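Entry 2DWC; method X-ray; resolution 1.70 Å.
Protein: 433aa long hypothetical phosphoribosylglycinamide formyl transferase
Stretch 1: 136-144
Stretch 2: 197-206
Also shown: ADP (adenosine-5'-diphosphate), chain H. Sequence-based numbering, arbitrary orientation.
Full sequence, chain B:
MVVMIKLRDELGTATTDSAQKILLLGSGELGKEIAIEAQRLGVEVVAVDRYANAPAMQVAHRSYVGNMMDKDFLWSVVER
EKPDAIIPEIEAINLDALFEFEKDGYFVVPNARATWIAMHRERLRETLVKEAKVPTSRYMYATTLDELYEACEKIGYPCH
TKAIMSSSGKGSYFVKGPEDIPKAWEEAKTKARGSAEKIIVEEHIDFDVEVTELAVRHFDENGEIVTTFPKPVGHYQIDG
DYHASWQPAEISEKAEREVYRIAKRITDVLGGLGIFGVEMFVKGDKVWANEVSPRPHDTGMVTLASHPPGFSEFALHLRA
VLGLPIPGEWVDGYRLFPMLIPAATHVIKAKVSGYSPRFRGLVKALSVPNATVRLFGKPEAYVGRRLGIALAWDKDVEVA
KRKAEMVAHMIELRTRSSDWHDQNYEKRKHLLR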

ATOM      1  N   THR B 136     -11.996  -6.217  34.734  1.00 25.43           N
ATOM      2  CA  THR B 136     -10.572  -6.483  34.571  1.00 30.27           C
ATOM      3  C   THR B 136     -10.206  -7.559  35.564  1.00 32.64           C
ATOM      4  O   THR B 136     -11.026  -7.933  36.408  1.00 32.59           O
ATOM      5  N   SER B 137      -8.986  -8.055  35.450  1.00 27.41           N
ATOM      6  CA  SER B 137      -8.469  -9.043  36.390  1.00 29.09           C
ATOM      7  C   SER B 137      -8.459  -8.397  37.774  1.00 32.56           C
ATOM      8  O   SER B 137      -8.352  -7.176  37.895  1.00 29.52           O
ATOM      9  N   ARG B 138      -8.578  -9.200  38.827  1.00 35.26           N
ATOM     10  CA  ARG B 138      -8.505  -8.649  40.177  1.00 33.90           C
ATOM     11  C   ARG B 138      -7.066  -8.249  40.383  1.00 29.40           C
ATOM     12  O   ARG B 138      -6.154  -8.926  39.914  1.00 31.43           O
ATOM     13  N   TYR B 139      -6.839  -7.177  41.131  1.00 31.33           N
ATOM     14  CA  TYR B 139      -5.473  -6.729  41.314  1.00 31.58           C
ATOM     15  C   TYR B 139      -5.269  -5.931  42.605  1.00 30.83           C
ATOM     16  O   TYR B 139      -6.234  -5.527  43.265  1.00 31.24           O
ATOM     17  N   MET B 140      -4.001  -5.668  42.897  1.00 36.03           N
ATOM     18  CA  MET B 140      -3.545  -4.882  44.045  1.00 41.57           C
ATOM     19  C   MET B 140      -2.183  -4.313  43.681  1.00 39.51           C
ATOM     20  O   MET B 140      -1.481  -4.873  42.850  1.00 42.65           O
ATOM     21  N   TYR B 141      -1.786  -3.222  44.323  1.00 36.98           N
ATOM     22  CA  TYR B 141      -0.469  -2.659  44.054  1.00 36.24           C
ATOM     23  C   TYR B 141       0.421  -2.894  45.268  1.00 39.85           C
ATOM     24  O   TYR B 141      -0.074  -3.060  46.386  1.00 37.30           O
ATOM     25  N   ALA B 142       1.731  -2.896  45.055  1.00 42.77           N
ATOM     26  CA  ALA B 142       2.691  -3.079  46.140  1.00 46.45           C
ATOM     27  C   ALA B 142       3.814  -2.086  45.907  1.00 45.99           C
ATOM     28  O   ALA B 142       4.246  -1.910  44.780  1.00 41.71           O
ATOM     29  N   THR B 143       4.270  -1.435  46.971  1.00 46.03           N
ATOM     30  CA  THR B 143       5.344  -0.467  46.886  1.00 46.08           C
ATOM     31  C   THR B 143       6.549  -0.966  47.681  1.00 51.13           C
ATOM     32  O   THR B 143       7.639  -0.397  47.615  1.00 51.32           O
ATOM     33  N   THR B 144       6.352  -2.029  48.448  1.00 49.41           N
ATOM     34  CA  THR B 144       7.451  -2.605  49.221  1.00 50.40           C
ATOM     35  C   THR B 144       7.382  -4.114  49.108  1.00 48.79           C
ATOM     36  O   THR B 144       6.361  -4.666  48.694  1.00 48.09           O
ATOM     37  N   GLU B 197       9.870   1.769  43.718  1.00 55.75           N
ATOM     38  CA  GLU B 197       9.432   0.600  42.963  1.00 52.72           C
ATOM     39  C   GLU B 197       7.957   0.286  43.220  1.00 52.13           C
ATOM     40  O   GLU B 197       7.573  -0.082  44.328  1.00 58.29           O
ATOM     41  N   LYS B 198       7.141   0.422  42.180  1.00 51.55           N
ATOM     42  CA  LYS B 198       5.702   0.173  42.264  1.00 42.88           C
ATOM     43  C   LYS B 198       5.357  -1.055  41.402  1.00 48.61           C
ATOM     44  O   LYS B 198       5.852  -1.202  40.284  1.00 42.38           O
ATOM     45  N   ILE B 199       4.514  -1.943  41.920  1.00 39.25           N
ATOM     46  CA  ILE B 199       4.161  -3.151  41.186  1.00 40.23           C
ATOM     47  C   ILE B 199       2.660  -3.398  41.232  1.00 38.14           C
ATOM     48  O   ILE B 199       2.001  -3.032  42.217  1.00 38.64           O
ATOM     49  N   ILE B 200       2.105  -3.970  40.157  1.00 33.23           N
ATOM     50  CA  ILE B 200       0.691  -4.310  40.172  1.00 33.40           C
ATOM     51  C   ILE B 200       0.683  -5.832  40.174  1.00 33.14           C
ATOM     52  O   ILE B 200       1.434  -6.476  39.434  1.00 31.18           O
ATOM     53  N   VAL B 201      -0.123  -6.400  41.063  1.00 35.72           N
ATOM     54  CA  VAL B 201      -0.240  -7.843  41.193  1.00 30.63           C
ATOM     55  C   VAL B 201      -1.629  -8.222  40.721  1.00 29.12           C
ATOM     56  O   VAL B 201      -2.623  -7.725  41.261  1.00 30.96           O
ATOM     57  N   GLU B 202      -1.713  -9.110  39.729  1.00 30.51           N
ATOM     58  CA  GLU B 202      -3.012  -9.494  39.183  1.00 32.50           C
ATOM     59  C   GLU B 202      -3.318 -10.978  39.258  1.00 27.54           C
ATOM     60  O   GLU B 202      -2.420 -11.807  39.127  1.00 31.21           O
ATOM     61  N   GLU B 203      -4.604 -11.305  39.382  1.00 31.64           N
ATOM     62  CA  GLU B 203      -4.991 -12.713  39.364  1.00 37.17           C
ATOM     63  C   GLU B 203      -4.762 -13.276  37.952  1.00 42.70           C
ATOM     64  O   GLU B 203      -4.835 -12.542  36.953  1.00 38.24           O
ATOM     65  N   HIS B 204      -4.481 -14.573  37.862  1.00 36.14           N
ATOM     66  CA  HIS B 204      -4.267 -15.197  36.566  1.00 39.41           C
ATOM     67  C   HIS B 204      -5.599 -15.479  35.892  1.00 44.93           C
ATOM     68  O   HIS B 204      -6.473 -16.124  36.473  1.00 42.98           O
ATOM     69  N   ILE B 205      -5.770 -14.985  34.670  1.00 38.61           N
ATOM     70  CA  ILE B 205      -7.004 -15.226  33.935  1.00 39.92           C
ATOM     71  C   ILE B 205      -6.783 -16.403  32.992  1.00 41.49           C
ATOM     72  O   ILE B 205      -5.830 -16.419  32.205  1.00 36.70           O
ATOM     73  N   ASP B 206      -7.627 -17.420  33.108  1.00 45.13           N
ATOM     74  CA  ASP B 206      -7.505 -18.570  32.223  1.00 50.21           C
ATOM     75  C   ASP B 206      -8.403 -18.218  31.044  1.00 48.16           C
ATOM     76  O   ASP B 206      -9.618 -18.403  31.098  1.00 58.83           O
TER

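Two antiparallel strands, 139-142 and 199-203, satisfy their facing amides in alternate pairs: Met-140 N to Val-201 O (3.0 Å) with Val-201 N to Met-140 O (2.7 Å), then Ala-142 N to Ile-199 O and Ile-199 N to Ala-142 O, both 2.9 Å. Side chains alternate between the two faces of the sheet. Tyr-139, Tyr-141, Ile-200 and Glu-202 share one; Met-140, Ala-142, Ile-199 and Val-201 share the other, where little Ala-142 is buried. Ile-200, t at both chi angles, meets both tyrosines: its CG1 lies 3.8 Å from Tyr-141 CE2 (chi1 m), its CD1 4.0 Å from Tyr-139 CB (chi1 p).

At the Arg-138 end of the pairing, side chains join the backbone in the polar work. Glu-203, chi1 p, brings OE1 to 2.9 Å from Arg-138 N, while its own N donates to Arg-138 O at 2.9 Å. Glu-203 OE1 also forms a long salt bridge with Arg-138 NE, 3.8 Å, out of the guanidinium plane, so charge alone acts there.

Ser-137, chi1 p, points toward the partner, and its OG donates to Glu-202 OE2 at 2.9 Å. Glu-202 OE2, on a buried residue, also accepts from ADP N6 (3.1 Å), which donates to Glu-203 O as well (3.0 Å); Ile-205 N donates to ADP N1 at 2.8 Å. Glu-202 OE1 and both tyrosine hydroxyls are hydrogen-bonded elsewhere in the structure.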

ATOM      1  CB  THR B 136      -9.686  -5.279  34.943  1.00 34.34           C
ATOM      2  OG1 THR B 136      -9.709  -5.102  36.367  1.00 31.20           O
ATOM      3  CG2 THR B 136     -10.165  -4.003  34.274  1.00 25.85           C
ATOM      4  CB  SER B 137      -7.038  -9.421  36.020  1.00 31.82           C
ATOM      5  OG  SER B 137      -6.158  -8.296  36.090  1.00 32.69           O
ATOM      6  CB  ARG B 138      -8.879  -9.699  41.236  1.00 34.40           C
ATOM      7  CG  ARG B 138     -10.295 -10.198  41.122  1.00 44.26           C
ATOM      8  CD  ARG B 138     -10.502 -11.399  42.038  1.00 53.03           C
ATOM      9  NE  ARG B 138     -11.686 -12.164  41.663  1.00 59.76           N
ATOM     10  CZ  ARG B 138     -12.924 -11.684  41.714  1.00 61.93           C
ATOM     11  NH1 ARG B 138     -13.129 -10.440  42.130  1.00 63.04           N
ATOM     12  NH2 ARG B 138     -13.956 -12.441  41.342  1.00 64.79           N
ATOM     13  CB  TYR B 139      -5.082  -5.831  40.137  1.00 28.66           C
ATOM     14  CG  TYR B 139      -5.892  -4.551  40.136  1.00 26.05           C
ATOM     15  CD1 TYR B 139      -7.195  -4.521  39.623  1.00 26.23           C
ATOM     16  CD2 TYR B 139      -5.397  -3.377  40.735  1.00 27.02           C
ATOM     17  CE1 TYR B 139      -7.973  -3.378  39.712  1.00 29.19           C
ATOM     18  CE2 TYR B 139      -6.183  -2.217  40.829  1.00 27.62           C
ATOM     19  CZ  TYR B 139      -7.465  -2.227  40.321  1.00 27.53           C
ATOM     20  OH  TYR B 139      -8.245  -1.102  40.426  1.00 28.56           O
ATOM     21  CB  MET B 140      -3.355  -5.769  45.272  1.00 45.46           C
ATOM     22  CG  MET B 140      -4.617  -6.302  45.855  1.00 48.61           C
ATOM     23  SD  MET B 140      -4.219  -7.304  47.316  1.00 51.22           S
ATOM     24  CE  MET B 140      -3.221  -6.170  48.225  1.00 46.63           C
ATOM     25  CB  TYR B 141      -0.547  -1.152  43.805  1.00 40.95           C
ATOM     26  CG  TYR B 141      -1.478  -0.755  42.681  1.00 34.05           C
ATOM     27  CD1 TYR B 141      -2.731  -0.189  42.954  1.00 36.61           C
ATOM     28  CD2 TYR B 141      -1.131  -0.977  41.362  1.00 32.52           C
ATOM     29  CE1 TYR B 141      -3.608   0.145  41.934  1.00 35.75           C
ATOM     30  CE2 TYR B 141      -2.009  -0.648  40.316  1.00 29.89           C
ATOM     31  CZ  TYR B 141      -3.237  -0.090  40.607  1.00 32.78           C
ATOM     32  OH  TYR B 141      -4.111   0.246  39.607  1.00 30.04           O
ATOM     33  CB  ALA B 142       3.242  -4.482  46.139  1.00 42.93           C
ATOM     34  CB  THR B 143       4.903   0.894  47.456  1.00 52.99           C
ATOM     35  OG1 THR B 143       3.904   1.464  46.601  1.00 54.49           O
ATOM     36  CG2 THR B 143       6.083   1.845  47.551  1.00 61.61           C
ATOM     37  CB  THR B 144       7.366  -2.236  50.711  1.00 46.32           C
ATOM     38  OG1 THR B 144       6.154  -2.772  51.264  1.00 46.48           O
ATOM     39  CG2 THR B 144       7.382  -0.724  50.889  1.00 49.48           C
ATOM     40  CB  GLU B 197      10.290  -0.619  43.321  1.00 50.86           C
ATOM     41  CG  GLU B 197       9.947  -1.874  42.515  1.00 52.57           C
ATOM     42  CD  GLU B 197      10.761  -3.089  42.934  1.00 52.68           C
ATOM     43  OE1 GLU B 197      10.516  -4.192  42.392  1.00 45.55           O
ATOM     44  OE2 GLU B 197      11.645  -2.941  43.804  1.00 43.85           O
ATOM     45  CB  LYS B 198       4.941   1.402  41.765  1.00 49.17           C
ATOM     46  CG  LYS B 198       3.441   1.327  41.948  1.00 53.09           C
ATOM     47  CD  LYS B 198       2.985   2.141  43.144  1.00 53.93           C
ATOM     48  CE  LYS B 198       1.513   1.893  43.424  1.00 56.17           C
ATOM     49  NZ  LYS B 198       0.913   2.867  44.377  1.00 61.25           N
ATOM     50  CB  ILE B 199       4.873  -4.392  41.802  1.00 44.40           C
ATOM     51  CG1 ILE B 199       6.386  -4.311  41.559  1.00 52.03           C
ATOM     52  CG2 ILE B 199       4.293  -5.671  41.229  1.00 40.20           C
ATOM     53  CD1 ILE B 199       7.184  -5.445  42.202  1.00 50.41           C
ATOM     54  CB  ILE B 200      -0.119  -3.749  38.944  1.00 33.42           C
ATOM     55  CG1 ILE B 200      -1.574  -4.213  39.043  1.00 35.40           C
ATOM     56  CG2 ILE B 200       0.509  -4.198  37.628  1.00 30.04           C
ATOM     57  CD1 ILE B 200      -2.511  -3.665  37.971  1.00 33.64           C
ATOM     58  CB  VAL B 201      -0.083  -8.291  42.681  1.00 33.19           C
ATOM     59  CG1 VAL B 201      -0.218  -9.808  42.772  1.00 34.85           C
ATOM     60  CG2 VAL B 201       1.281  -7.852  43.216  1.00 35.01           C
ATOM     61  CB  GLU B 202      -3.097  -9.121  37.687  1.00 29.10           C
ATOM     62  CG  GLU B 202      -2.776  -7.678  37.359  1.00 32.06           C
ATOM     63  CD  GLU B 202      -2.857  -7.402  35.846  1.00 36.34           C
ATOM     64  OE1 GLU B 202      -2.346  -6.361  35.400  1.00 30.41           O
ATOM     65  OE2 GLU B 202      -3.438  -8.234  35.117  1.00 30.55           O
ATOM     66  CB  GLU B 203      -6.464 -12.881  39.725  1.00 39.40           C
ATOM     67  CG  GLU B 203      -7.381 -12.072  38.875  1.00 47.60           C
ATOM     68  CD  GLU B 203      -8.777 -12.643  38.807  1.00 45.78           C
ATOM     69  OE1 GLU B 203      -9.694 -11.874  38.492  1.00 36.73           O
ATOM     70  OE2 GLU B 203      -8.964 -13.856  39.056  1.00 52.86           O
ATOM     71  CB  HIS B 204      -3.493 -16.508  36.710  1.00 46.58           C
ATOM     72  CG  HIS B 204      -3.295 -17.229  35.413  1.00 47.22           C
ATOM     73  ND1 HIS B 204      -2.479 -16.747  34.412  1.00 49.25           N
ATOM     74  CD2 HIS B 204      -3.825 -18.384  34.943  1.00 49.82           C
ATOM     75  CE1 HIS B 204      -2.512 -17.575  33.381  1.00 48.87           C
ATOM     76  NE2 HIS B 204      -3.322 -18.575  33.678  1.00 46.69           N
ATOM     77  CB  ILE B 205      -7.434 -13.993  33.097  1.00 42.32           C
ATOM     78  CG1 ILE B 205      -7.677 -12.786  34.013  1.00 41.01           C
ATOM     79  CG2 ILE B 205      -8.722 -14.303  32.346  1.00 34.74           C
ATOM     80  CD1 ILE B 205      -8.718 -13.055  35.102  1.00 44.31           C
ATOM     81  CB  ASP B 206      -8.010 -19.846  32.909  1.00 51.82           C
ATOM     82  CG  ASP B 206      -7.719 -21.101  32.093  1.00 58.80           C
ATOM     83  OD1 ASP B 206      -8.378 -22.128  32.353  1.00 61.52           O
ATOM     84  OD2 ASP B 206      -6.829 -21.064  31.202  1.00 53.02           O
TER
HETATM   85  PB  ADP H 502       2.849  -5.933  28.198  1.00 75.03           P
HETATM   86  O1B ADP H 502       2.547  -4.788  27.309  1.00 77.88           O
HETATM   87  O2B ADP H 502       3.309  -7.367  27.626  1.00 79.04           O
HETATM   88  O3B ADP H 502       3.245  -5.727  29.744  1.00 74.12           O
HETATM   89  PA  ADP H 502       1.016  -7.334  29.793  1.00 45.27           P
HETATM   90  O1A ADP H 502       2.166  -7.461  30.717  1.00 70.72           O
HETATM   91  O2A ADP H 502      -0.241  -6.643  30.520  1.00 55.90           O
HETATM   92  O3A ADP H 502       1.346  -6.413  28.515  1.00 70.87           O
HETATM   93  O5' ADP H 502       0.528  -8.760  29.238  1.00 56.51           O
HETATM   94  C5' ADP H 502       1.431  -9.604  28.520  1.00 51.07           C
HETATM   95  C4' ADP H 502       0.838 -11.010  28.448  1.00 55.00           C
HETATM   96  O4' ADP H 502       0.914 -11.699  29.706  1.00 44.72           O
HETATM   97  C3' ADP H 502      -0.657 -10.910  28.147  1.00 54.03           C
HETATM   98  O3' ADP H 502      -0.838 -10.715  26.742  1.00 56.85           O
HETATM   99  C2' ADP H 502      -1.042 -12.336  28.530  1.00 49.53           C
HETATM  100  O2' ADP H 502      -0.498 -13.247  27.572  1.00 49.12           O
HETATM  101  C1' ADP H 502      -0.291 -12.474  29.855  1.00 47.83           C
HETATM  102  N9  ADP H 502      -1.065 -11.880  30.970  1.00 45.52           N
HETATM  103  C8  ADP H 502      -0.932 -10.651  31.459  1.00 42.23           C
HETATM  104  N7  ADP H 502      -1.781 -10.482  32.474  1.00 34.96           N
HETATM  105  C5  ADP H 502      -2.452 -11.613  32.634  1.00 40.79           C
HETATM  106  C6  ADP H 502      -3.457 -12.033  33.503  1.00 42.75           C
HETATM  107  N6  ADP H 502      -3.898 -11.227  34.462  1.00 32.22           N
HETATM  108  N1  ADP H 502      -3.944 -13.275  33.374  1.00 34.78           N
HETATM  109  C2  ADP H 502      -3.488 -14.100  32.450  1.00 37.62           C
HETATM  110  N3  ADP H 502      -2.532 -13.735  31.610  1.00 40.78           N
HETATM  111  C4  ADP H 502      -2.000 -12.510  31.676  1.00 45.22           C